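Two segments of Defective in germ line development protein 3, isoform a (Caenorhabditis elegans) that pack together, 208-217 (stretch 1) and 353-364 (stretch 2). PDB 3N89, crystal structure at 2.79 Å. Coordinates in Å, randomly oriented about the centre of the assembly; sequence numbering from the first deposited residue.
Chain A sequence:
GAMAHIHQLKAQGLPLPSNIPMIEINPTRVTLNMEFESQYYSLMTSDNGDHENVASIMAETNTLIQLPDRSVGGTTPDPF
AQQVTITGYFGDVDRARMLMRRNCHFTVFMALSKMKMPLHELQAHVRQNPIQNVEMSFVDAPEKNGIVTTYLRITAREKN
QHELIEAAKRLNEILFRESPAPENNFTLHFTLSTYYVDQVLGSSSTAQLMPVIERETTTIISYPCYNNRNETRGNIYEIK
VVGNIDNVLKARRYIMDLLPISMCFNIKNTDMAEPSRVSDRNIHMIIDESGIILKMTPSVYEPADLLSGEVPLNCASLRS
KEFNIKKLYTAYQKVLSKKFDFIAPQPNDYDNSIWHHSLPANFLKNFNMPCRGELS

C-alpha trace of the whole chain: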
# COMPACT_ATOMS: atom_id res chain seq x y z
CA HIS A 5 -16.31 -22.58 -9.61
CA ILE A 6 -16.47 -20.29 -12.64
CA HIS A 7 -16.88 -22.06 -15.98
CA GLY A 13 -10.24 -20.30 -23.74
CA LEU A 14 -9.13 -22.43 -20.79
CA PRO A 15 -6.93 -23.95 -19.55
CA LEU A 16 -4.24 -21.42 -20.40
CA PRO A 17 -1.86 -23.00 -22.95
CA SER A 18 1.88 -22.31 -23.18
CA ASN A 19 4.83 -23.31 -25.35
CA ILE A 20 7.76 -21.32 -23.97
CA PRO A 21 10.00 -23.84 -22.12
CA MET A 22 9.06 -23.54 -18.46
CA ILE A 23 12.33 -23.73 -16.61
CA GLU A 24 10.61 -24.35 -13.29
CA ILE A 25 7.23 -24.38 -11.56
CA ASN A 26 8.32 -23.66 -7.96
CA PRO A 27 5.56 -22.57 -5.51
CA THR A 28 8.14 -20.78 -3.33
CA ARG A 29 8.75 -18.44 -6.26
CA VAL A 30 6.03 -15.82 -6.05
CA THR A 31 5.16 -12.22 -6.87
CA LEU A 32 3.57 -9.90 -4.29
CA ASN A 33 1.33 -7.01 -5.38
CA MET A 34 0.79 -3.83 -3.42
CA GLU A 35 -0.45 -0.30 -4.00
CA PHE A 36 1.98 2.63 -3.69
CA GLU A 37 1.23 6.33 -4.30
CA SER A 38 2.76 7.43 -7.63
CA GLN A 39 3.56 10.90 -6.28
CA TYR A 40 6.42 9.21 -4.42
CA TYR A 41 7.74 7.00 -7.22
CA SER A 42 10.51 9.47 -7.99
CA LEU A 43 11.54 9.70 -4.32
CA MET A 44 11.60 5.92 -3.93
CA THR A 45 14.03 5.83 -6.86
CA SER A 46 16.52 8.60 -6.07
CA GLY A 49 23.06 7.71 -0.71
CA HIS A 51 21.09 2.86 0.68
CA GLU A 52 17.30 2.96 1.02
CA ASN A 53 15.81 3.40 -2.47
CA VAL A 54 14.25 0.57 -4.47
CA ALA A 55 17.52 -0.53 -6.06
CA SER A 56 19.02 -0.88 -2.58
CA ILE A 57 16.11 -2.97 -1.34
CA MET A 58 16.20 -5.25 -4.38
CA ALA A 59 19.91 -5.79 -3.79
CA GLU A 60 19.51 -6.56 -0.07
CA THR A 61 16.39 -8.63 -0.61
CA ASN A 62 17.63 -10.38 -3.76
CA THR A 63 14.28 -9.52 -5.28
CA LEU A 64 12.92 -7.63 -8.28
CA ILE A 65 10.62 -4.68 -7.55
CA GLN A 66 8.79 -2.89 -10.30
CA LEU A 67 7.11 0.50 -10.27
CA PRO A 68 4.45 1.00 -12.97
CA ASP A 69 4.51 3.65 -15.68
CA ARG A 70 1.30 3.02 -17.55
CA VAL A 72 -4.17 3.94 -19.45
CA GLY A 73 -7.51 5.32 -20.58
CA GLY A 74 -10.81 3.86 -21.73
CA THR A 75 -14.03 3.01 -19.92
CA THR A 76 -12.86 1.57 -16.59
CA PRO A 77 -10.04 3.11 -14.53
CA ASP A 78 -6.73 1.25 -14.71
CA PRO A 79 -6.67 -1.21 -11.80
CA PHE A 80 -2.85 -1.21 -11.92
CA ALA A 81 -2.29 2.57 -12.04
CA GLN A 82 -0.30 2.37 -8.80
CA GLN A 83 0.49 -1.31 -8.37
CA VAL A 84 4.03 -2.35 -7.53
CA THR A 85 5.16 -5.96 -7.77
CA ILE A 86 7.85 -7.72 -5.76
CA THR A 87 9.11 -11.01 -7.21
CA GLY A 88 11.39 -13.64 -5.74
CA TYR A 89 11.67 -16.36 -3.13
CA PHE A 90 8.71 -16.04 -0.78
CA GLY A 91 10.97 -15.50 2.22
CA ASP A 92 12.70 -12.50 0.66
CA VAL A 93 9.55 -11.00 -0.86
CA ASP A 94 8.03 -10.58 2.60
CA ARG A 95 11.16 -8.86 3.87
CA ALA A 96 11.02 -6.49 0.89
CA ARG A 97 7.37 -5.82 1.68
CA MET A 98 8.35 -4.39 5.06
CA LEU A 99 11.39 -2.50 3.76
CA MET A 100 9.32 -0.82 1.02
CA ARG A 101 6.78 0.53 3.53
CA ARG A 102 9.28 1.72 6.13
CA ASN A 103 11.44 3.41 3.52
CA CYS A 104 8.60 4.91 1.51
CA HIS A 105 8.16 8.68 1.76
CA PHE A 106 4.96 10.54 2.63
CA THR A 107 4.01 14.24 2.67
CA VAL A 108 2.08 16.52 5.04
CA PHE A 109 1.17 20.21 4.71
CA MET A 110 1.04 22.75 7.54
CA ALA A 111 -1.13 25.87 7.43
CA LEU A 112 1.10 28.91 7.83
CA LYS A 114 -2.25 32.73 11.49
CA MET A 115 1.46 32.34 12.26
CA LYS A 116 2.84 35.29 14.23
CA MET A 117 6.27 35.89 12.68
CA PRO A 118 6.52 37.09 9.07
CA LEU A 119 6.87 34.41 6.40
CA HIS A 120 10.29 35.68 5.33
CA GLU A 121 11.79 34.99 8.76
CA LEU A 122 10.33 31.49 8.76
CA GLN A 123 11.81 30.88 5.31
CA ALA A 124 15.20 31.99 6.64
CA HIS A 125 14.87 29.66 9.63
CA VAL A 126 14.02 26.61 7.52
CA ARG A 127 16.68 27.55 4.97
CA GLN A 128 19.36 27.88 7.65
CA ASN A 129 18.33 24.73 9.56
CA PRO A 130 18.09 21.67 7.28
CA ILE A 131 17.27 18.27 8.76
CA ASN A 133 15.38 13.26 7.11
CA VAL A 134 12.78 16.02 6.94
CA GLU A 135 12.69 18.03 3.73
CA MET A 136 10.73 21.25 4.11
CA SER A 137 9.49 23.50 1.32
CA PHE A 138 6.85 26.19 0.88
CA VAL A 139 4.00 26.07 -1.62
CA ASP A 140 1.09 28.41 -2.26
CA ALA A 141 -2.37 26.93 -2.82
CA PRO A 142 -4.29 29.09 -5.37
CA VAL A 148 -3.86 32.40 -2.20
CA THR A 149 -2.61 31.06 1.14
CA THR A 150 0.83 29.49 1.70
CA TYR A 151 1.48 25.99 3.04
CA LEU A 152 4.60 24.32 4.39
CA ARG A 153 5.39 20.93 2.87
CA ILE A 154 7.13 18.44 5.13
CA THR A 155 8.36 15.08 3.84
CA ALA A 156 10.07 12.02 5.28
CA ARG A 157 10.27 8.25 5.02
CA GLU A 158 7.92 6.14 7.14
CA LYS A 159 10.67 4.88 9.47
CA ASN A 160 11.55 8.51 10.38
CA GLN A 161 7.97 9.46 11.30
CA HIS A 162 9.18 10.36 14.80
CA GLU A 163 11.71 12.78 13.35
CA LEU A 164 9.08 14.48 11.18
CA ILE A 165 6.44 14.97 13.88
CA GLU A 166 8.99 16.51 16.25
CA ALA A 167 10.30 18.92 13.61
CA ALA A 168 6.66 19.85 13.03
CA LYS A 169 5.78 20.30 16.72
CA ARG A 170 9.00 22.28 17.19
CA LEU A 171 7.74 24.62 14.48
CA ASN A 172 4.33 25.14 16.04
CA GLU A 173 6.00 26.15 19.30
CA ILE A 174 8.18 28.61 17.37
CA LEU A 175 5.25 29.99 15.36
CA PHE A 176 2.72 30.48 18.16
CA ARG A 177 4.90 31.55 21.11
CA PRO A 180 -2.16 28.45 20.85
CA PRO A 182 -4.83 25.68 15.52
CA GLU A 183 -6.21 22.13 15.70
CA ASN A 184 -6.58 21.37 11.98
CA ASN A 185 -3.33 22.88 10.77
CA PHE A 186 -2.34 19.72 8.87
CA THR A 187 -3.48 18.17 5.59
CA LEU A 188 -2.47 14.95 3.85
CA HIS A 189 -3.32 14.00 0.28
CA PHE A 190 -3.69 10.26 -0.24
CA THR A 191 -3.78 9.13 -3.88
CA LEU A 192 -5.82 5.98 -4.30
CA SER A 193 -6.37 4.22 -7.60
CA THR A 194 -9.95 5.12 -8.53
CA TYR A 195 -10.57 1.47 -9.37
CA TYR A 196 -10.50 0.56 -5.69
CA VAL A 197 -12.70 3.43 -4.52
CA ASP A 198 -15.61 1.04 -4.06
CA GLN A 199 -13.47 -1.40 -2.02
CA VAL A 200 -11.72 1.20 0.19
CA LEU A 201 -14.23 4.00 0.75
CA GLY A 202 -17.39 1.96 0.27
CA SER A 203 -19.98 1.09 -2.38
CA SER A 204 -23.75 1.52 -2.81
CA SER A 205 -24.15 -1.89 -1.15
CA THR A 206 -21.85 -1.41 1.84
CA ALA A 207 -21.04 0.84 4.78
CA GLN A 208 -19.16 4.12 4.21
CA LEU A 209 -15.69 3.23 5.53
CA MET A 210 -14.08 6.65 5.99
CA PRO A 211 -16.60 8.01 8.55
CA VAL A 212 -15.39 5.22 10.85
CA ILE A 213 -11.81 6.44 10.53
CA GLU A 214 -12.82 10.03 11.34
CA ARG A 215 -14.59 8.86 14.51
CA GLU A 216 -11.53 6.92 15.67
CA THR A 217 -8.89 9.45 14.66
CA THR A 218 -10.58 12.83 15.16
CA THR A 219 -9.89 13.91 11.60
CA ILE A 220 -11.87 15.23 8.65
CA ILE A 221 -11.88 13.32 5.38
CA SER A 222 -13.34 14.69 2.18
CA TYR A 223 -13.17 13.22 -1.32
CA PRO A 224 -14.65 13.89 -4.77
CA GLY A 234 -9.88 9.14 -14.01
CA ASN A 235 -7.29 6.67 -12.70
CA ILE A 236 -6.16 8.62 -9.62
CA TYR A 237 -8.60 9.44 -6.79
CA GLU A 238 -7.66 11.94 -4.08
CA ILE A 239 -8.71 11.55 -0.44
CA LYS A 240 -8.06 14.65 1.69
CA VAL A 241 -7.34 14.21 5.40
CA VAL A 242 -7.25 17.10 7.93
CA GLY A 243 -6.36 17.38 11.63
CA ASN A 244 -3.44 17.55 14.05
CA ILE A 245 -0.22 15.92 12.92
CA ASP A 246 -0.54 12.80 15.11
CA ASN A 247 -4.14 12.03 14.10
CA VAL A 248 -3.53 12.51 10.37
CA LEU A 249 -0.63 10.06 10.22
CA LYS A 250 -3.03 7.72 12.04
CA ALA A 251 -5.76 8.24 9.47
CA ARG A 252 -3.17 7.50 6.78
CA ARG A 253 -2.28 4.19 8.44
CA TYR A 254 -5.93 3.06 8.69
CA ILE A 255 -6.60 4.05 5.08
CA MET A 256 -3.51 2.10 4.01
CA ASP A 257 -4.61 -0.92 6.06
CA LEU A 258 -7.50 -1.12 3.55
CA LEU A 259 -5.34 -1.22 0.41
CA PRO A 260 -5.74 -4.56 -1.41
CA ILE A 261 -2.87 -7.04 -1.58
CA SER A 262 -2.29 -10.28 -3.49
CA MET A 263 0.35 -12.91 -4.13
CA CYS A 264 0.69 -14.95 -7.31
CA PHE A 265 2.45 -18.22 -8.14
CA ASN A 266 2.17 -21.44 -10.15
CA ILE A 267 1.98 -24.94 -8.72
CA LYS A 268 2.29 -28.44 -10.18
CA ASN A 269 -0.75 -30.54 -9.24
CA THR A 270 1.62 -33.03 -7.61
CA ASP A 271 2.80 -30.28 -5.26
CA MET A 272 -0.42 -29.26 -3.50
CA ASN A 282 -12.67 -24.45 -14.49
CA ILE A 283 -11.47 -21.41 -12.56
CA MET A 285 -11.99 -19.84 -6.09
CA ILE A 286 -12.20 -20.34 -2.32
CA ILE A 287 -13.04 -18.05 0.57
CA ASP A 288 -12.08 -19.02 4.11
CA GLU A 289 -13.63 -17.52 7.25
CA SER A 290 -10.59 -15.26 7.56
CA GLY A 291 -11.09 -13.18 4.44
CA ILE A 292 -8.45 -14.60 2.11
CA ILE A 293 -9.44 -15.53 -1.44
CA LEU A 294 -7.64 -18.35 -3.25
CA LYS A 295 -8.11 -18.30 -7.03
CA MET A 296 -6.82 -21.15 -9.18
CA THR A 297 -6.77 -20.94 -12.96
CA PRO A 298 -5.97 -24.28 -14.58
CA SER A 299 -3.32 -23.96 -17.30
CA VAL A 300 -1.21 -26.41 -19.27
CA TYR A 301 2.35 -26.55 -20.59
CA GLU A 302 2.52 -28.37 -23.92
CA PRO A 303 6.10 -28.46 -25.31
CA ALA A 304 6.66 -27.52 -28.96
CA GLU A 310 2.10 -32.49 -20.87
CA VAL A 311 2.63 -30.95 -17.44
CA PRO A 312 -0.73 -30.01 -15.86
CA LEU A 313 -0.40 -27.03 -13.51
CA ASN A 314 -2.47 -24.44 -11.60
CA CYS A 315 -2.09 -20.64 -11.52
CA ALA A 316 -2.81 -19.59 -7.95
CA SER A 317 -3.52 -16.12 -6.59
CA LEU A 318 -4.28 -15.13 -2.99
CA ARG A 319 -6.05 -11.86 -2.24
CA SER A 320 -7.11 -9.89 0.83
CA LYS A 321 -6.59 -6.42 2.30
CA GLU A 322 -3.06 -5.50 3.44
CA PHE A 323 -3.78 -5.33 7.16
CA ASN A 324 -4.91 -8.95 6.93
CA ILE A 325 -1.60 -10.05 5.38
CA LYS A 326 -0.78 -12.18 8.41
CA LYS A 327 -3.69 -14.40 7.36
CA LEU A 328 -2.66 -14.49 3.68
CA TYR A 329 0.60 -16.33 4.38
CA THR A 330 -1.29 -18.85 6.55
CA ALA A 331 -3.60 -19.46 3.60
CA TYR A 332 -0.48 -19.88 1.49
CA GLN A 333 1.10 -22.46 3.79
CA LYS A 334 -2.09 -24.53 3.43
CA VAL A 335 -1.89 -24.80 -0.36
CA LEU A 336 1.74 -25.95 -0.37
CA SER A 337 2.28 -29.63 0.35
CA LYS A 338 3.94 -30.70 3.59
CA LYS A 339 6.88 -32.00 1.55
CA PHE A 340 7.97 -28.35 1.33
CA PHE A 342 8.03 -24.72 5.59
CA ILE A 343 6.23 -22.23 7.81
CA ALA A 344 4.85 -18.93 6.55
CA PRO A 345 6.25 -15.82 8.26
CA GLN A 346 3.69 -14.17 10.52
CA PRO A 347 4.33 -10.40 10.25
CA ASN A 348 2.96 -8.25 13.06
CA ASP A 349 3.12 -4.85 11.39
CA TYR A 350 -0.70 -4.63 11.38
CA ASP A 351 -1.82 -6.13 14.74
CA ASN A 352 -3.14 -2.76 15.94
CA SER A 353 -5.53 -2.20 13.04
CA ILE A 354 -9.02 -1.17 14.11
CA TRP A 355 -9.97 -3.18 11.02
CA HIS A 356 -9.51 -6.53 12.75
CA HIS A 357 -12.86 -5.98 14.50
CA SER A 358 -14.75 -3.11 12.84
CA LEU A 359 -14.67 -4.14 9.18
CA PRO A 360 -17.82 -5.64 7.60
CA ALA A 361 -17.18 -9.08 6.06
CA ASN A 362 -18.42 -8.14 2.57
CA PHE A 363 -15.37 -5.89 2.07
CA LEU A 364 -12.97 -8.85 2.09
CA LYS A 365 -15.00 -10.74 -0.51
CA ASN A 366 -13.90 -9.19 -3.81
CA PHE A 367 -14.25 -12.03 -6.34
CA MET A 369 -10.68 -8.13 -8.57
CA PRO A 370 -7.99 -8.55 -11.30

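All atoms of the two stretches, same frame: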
# COMPACT_ATOMS: atom_id res chain seq x y z
N GLN A 208 -20.13 3.10 4.64
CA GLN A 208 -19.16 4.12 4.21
C GLN A 208 -17.99 4.00 5.20
O GLN A 208 -18.11 4.36 6.37
CB GLN A 208 -19.80 5.52 4.28
CG GLN A 208 -20.94 5.72 3.28
CD GLN A 208 -21.61 7.09 3.38
OE1 GLN A 208 -22.33 7.52 2.46
NE2 GLN A 208 -21.40 7.78 4.50
N LEU A 209 -16.87 3.48 4.70
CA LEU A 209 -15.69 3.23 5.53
C LEU A 209 -14.85 4.38 6.09
O LEU A 209 -14.16 4.19 7.09
CB LEU A 209 -14.75 2.26 4.81
CG LEU A 209 -14.57 0.87 5.42
CD1 LEU A 209 -15.92 0.31 5.86
CD2 LEU A 209 -13.89 -0.05 4.42
N MET A 210 -14.88 5.55 5.47
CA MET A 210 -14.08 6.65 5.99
C MET A 210 -14.66 7.23 7.28
O MET A 210 -13.92 7.47 8.24
CB MET A 210 -13.92 7.76 4.94
CG MET A 210 -13.13 7.33 3.71
SD MET A 210 -11.38 6.97 4.04
CE MET A 210 -11.44 5.24 4.52
N PRO A 211 -15.98 7.46 7.34
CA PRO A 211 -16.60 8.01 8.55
C PRO A 211 -16.10 7.31 9.82
O PRO A 211 -15.93 7.94 10.87
CB PRO A 211 -18.09 7.79 8.31
CG PRO A 211 -18.20 8.03 6.83
CD PRO A 211 -17.00 7.27 6.28
N VAL A 212 -15.87 6.01 9.72
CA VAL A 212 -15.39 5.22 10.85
C VAL A 212 -14.00 5.70 11.25
O VAL A 212 -13.69 5.82 12.43
CB VAL A 212 -15.31 3.71 10.50
CG1 VAL A 212 -14.67 2.94 11.66
CG2 VAL A 212 -16.70 3.17 10.21
N ILE A 213 -13.16 5.97 10.26
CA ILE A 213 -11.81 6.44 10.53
C ILE A 213 -11.86 7.80 11.23
O ILE A 213 -11.16 8.01 12.22
CB ILE A 213 -10.97 6.54 9.25
CG1 ILE A 213 -10.70 5.13 8.71
CG2 ILE A 213 -9.66 7.27 9.53
CD1 ILE A 213 -9.75 5.09 7.54
N GLU A 214 -12.68 8.71 10.72
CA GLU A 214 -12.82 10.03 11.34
C GLU A 214 -13.12 9.87 12.84
O GLU A 214 -12.41 10.41 13.69
CB GLU A 214 -13.96 10.81 10.69
CG GLU A 214 -13.61 11.50 9.39
CD GLU A 214 -14.82 12.05 8.67
OE1 GLU A 214 -14.70 13.11 8.01
OE2 GLU A 214 -15.91 11.43 8.74
N ARG A 215 -14.17 9.11 13.14
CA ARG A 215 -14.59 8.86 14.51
C ARG A 215 -13.49 8.35 15.43
O ARG A 215 -13.43 8.72 16.60
CB ARG A 215 -15.75 7.86 14.53
N GLU A 216 -12.61 7.50 14.89
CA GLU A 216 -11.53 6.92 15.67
C GLU A 216 -10.26 7.77 15.71
O GLU A 216 -9.44 7.64 16.61
CB GLU A 216 -11.15 5.54 15.11
CD GLU A 216 -12.91 4.14 16.27
N THR A 217 -10.10 8.65 14.73
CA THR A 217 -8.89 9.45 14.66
C THR A 217 -9.07 10.96 14.82
O THR A 217 -8.09 11.70 14.78
CB THR A 217 -8.16 9.20 13.32
OG1 THR A 217 -6.85 9.75 13.37
CG2 THR A 217 -8.92 9.84 12.18
N SER A 353 -4.58 -2.77 13.98
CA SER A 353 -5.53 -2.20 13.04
C SER A 353 -6.94 -2.29 13.59
O SER A 353 -7.39 -3.37 14.00
CB SER A 353 -5.46 -2.94 11.71
OG SER A 353 -6.19 -2.26 10.71
N ILE A 354 -7.65 -1.17 13.61
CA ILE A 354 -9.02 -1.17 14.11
C ILE A 354 -9.87 -2.00 13.15
O ILE A 354 -11.03 -2.27 13.42
CB ILE A 354 -9.62 0.25 14.17
CG1 ILE A 354 -9.66 0.86 12.76
CG2 ILE A 354 -8.80 1.13 15.12
CD1 ILE A 354 -10.38 2.19 12.68
N TRP A 355 -9.27 -2.40 12.04
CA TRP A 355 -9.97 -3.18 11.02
C TRP A 355 -10.09 -4.67 11.32
O TRP A 355 -10.77 -5.40 10.60
CB TRP A 355 -9.32 -2.96 9.66
CG TRP A 355 -9.49 -1.56 9.17
CD1 TRP A 355 -8.51 -0.70 8.77
CD2 TRP A 355 -10.72 -0.84 9.06
NE1 TRP A 355 -9.05 0.51 8.42
CE2 TRP A 355 -10.41 0.45 8.59
CE3 TRP A 355 -12.06 -1.16 9.32
CZ2 TRP A 355 -11.39 1.43 8.36
CZ3 TRP A 355 -13.04 -0.20 9.10
CH2 TRP A 355 -12.70 1.09 8.62
N HIS A 356 -9.43 -5.12 12.38
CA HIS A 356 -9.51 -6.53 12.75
C HIS A 356 -10.83 -6.83 13.44
O HIS A 356 -11.18 -8.01 13.64
CB HIS A 356 -8.35 -6.90 13.68
CG HIS A 356 -7.06 -7.16 12.97
ND1 HIS A 356 -6.92 -8.16 12.03
CD2 HIS A 356 -5.84 -6.57 13.06
CE1 HIS A 356 -5.68 -8.17 11.57
NE2 HIS A 356 -5.00 -7.21 12.19
N HIS A 357 -11.59 -5.79 13.80
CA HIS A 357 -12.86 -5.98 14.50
C HIS A 357 -14.01 -5.08 14.04
O HIS A 357 -15.17 -5.36 14.35
N SER A 358 -13.71 -4.02 13.30
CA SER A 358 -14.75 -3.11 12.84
C SER A 358 -14.97 -3.07 11.33
O SER A 358 -15.56 -2.12 10.81
CB SER A 358 -14.46 -1.70 13.35
OG SER A 358 -13.20 -1.25 12.88
N LEU A 359 -14.51 -4.10 10.63
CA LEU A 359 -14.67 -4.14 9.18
C LEU A 359 -15.70 -5.17 8.72
O LEU A 359 -15.53 -6.37 8.93
CB LEU A 359 -13.33 -4.45 8.50
CG LEU A 359 -13.41 -4.54 6.98
CD1 LEU A 359 -13.41 -3.14 6.39
CD2 LEU A 359 -12.23 -5.36 6.44
N PRO A 360 -16.78 -4.72 8.07
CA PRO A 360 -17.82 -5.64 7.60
C PRO A 360 -17.26 -6.69 6.64
O PRO A 360 -16.50 -6.37 5.72
CB PRO A 360 -18.82 -4.71 6.91
CG PRO A 360 -18.67 -3.43 7.68
CD PRO A 360 -17.16 -3.32 7.81
N ALA A 361 -17.64 -7.95 6.86
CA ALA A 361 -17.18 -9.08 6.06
C ALA A 361 -17.18 -8.87 4.54
O ALA A 361 -16.20 -9.17 3.87
CB ALA A 361 -17.99 -10.32 6.41
N ASN A 362 -18.29 -8.37 4.00
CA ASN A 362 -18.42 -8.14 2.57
C ASN A 362 -17.21 -7.48 1.89
O ASN A 362 -16.89 -7.78 0.74
N PHE A 363 -16.53 -6.60 2.61
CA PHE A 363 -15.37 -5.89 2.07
C PHE A 363 -14.19 -6.78 1.69
O PHE A 363 -13.41 -6.45 0.79
CB PHE A 363 -14.91 -4.82 3.08
CG PHE A 363 -15.73 -3.56 3.04
CD1 PHE A 363 -15.44 -2.57 2.11
CD2 PHE A 363 -16.79 -3.37 3.92
CE1 PHE A 363 -16.20 -1.41 2.04
CE2 PHE A 363 -17.57 -2.21 3.86
CZ PHE A 363 -17.28 -1.22 2.92
N LEU A 364 -14.06 -7.92 2.37
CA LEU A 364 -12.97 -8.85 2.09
C LEU A 364 -13.37 -9.95 1.11
O LEU A 364 -12.65 -10.94 0.94
CB LEU A 364 -12.47 -9.48 3.40
CG LEU A 364 -11.78 -8.52 4.38
CD1 LEU A 364 -11.41 -9.24 5.66
CD2 LEU A 364 -10.54 -7.94 3.72

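Stretch 1 is mostly a helix and stretch 2 an irregular segment that ends in a short 3-10 turn, 361-363. Their sequence order runs in opposite senses across the contact. The CA of L209 lies 8.3 Å from the CA of L359. The CA of V212 lies 8.6 Å from the CA of S358, and the CA of E216 lies 8.6 Å from the CA of I354. Such separations leave room for side chains between the backbones, and no hydrogen bond crosses among the modelled atoms. The 386 Å² buried, summed over both sides, is therefore held by apolar contact, with the caveat that the side chains of R215, E216, H357 and N362 are incompletely modelled.

The helix is supported by its own backbone bonds, among them E214 N to M210 O at 3.0 Å and R215 N to P211 O at 3.1 Å. Its spacing places L209, V212 and E216 on the side facing stretch 2, each with its CA-to-CB bond toward it, while P211, E214 and R215 are out of reach.

L209 has the largest covered area, 101 Å². Its chi1 of -113° lies between the usual wells, with chi2 at 44° (p). In this conformation the branched end touches four residues: L209 CG is 3.7 Å from W355 CH2, L209 CD2 is 3.7 Å from L359 CD1, L209 CD1 is 4.3 Å from P360 CD, and L209 CD1 is 3.6 Å from F363 CZ. CD2 of L209 lies over one face of the F363 ring, 3.8 Å from its centroid and 19° off its normal, which is a CH-pi contact; L209 CD1 lies on the same side of the ring, shifted toward CZ. The CA-to-CB bond of F363 points toward stretch 1, and with chi1 -80° (m) and chi2 -83° the ring presents a face to L209 CD2.

W355 starts differently. Its CA-to-CB bond points sideways, but chi1 of -67° (m) and chi2 of 126° carry the six-membered part of the indole to the helix. There W355 CH2 lies 4.1 Å from V212 CG1, and W355 CZ2 lies 3.8 Å from I213 CG1. The approaches of L209, V212 and I213 to this ring are oblique, so the evidence is for close apolar packing rather than a stack. I213 also starts sideways; its chi1 of -68° (m) places CG1 within reach of W355, while chi2 of -173° (t) sets CD1. The indole NE1 is hydrogen-bonded elsewhere in the structure, so its polar atom is satisfied while its carbons pack here.

At the other end, I354 has chi1 62° (p) and chi2 173° (t), which together set I354 CD1 4.2 Å from E216 CB and 4.5 Å from V212 CG1; V212 itself is t (174°). Within stretch 2, S358 OG donates to I354 O at a very short 2.5 Å, with chi1 59° (p) turning the hydroxyl back to that carbonyl. S358 N bonds the same I354 O at 3.2 Å, so backbone and side chain together close the turn between these residues.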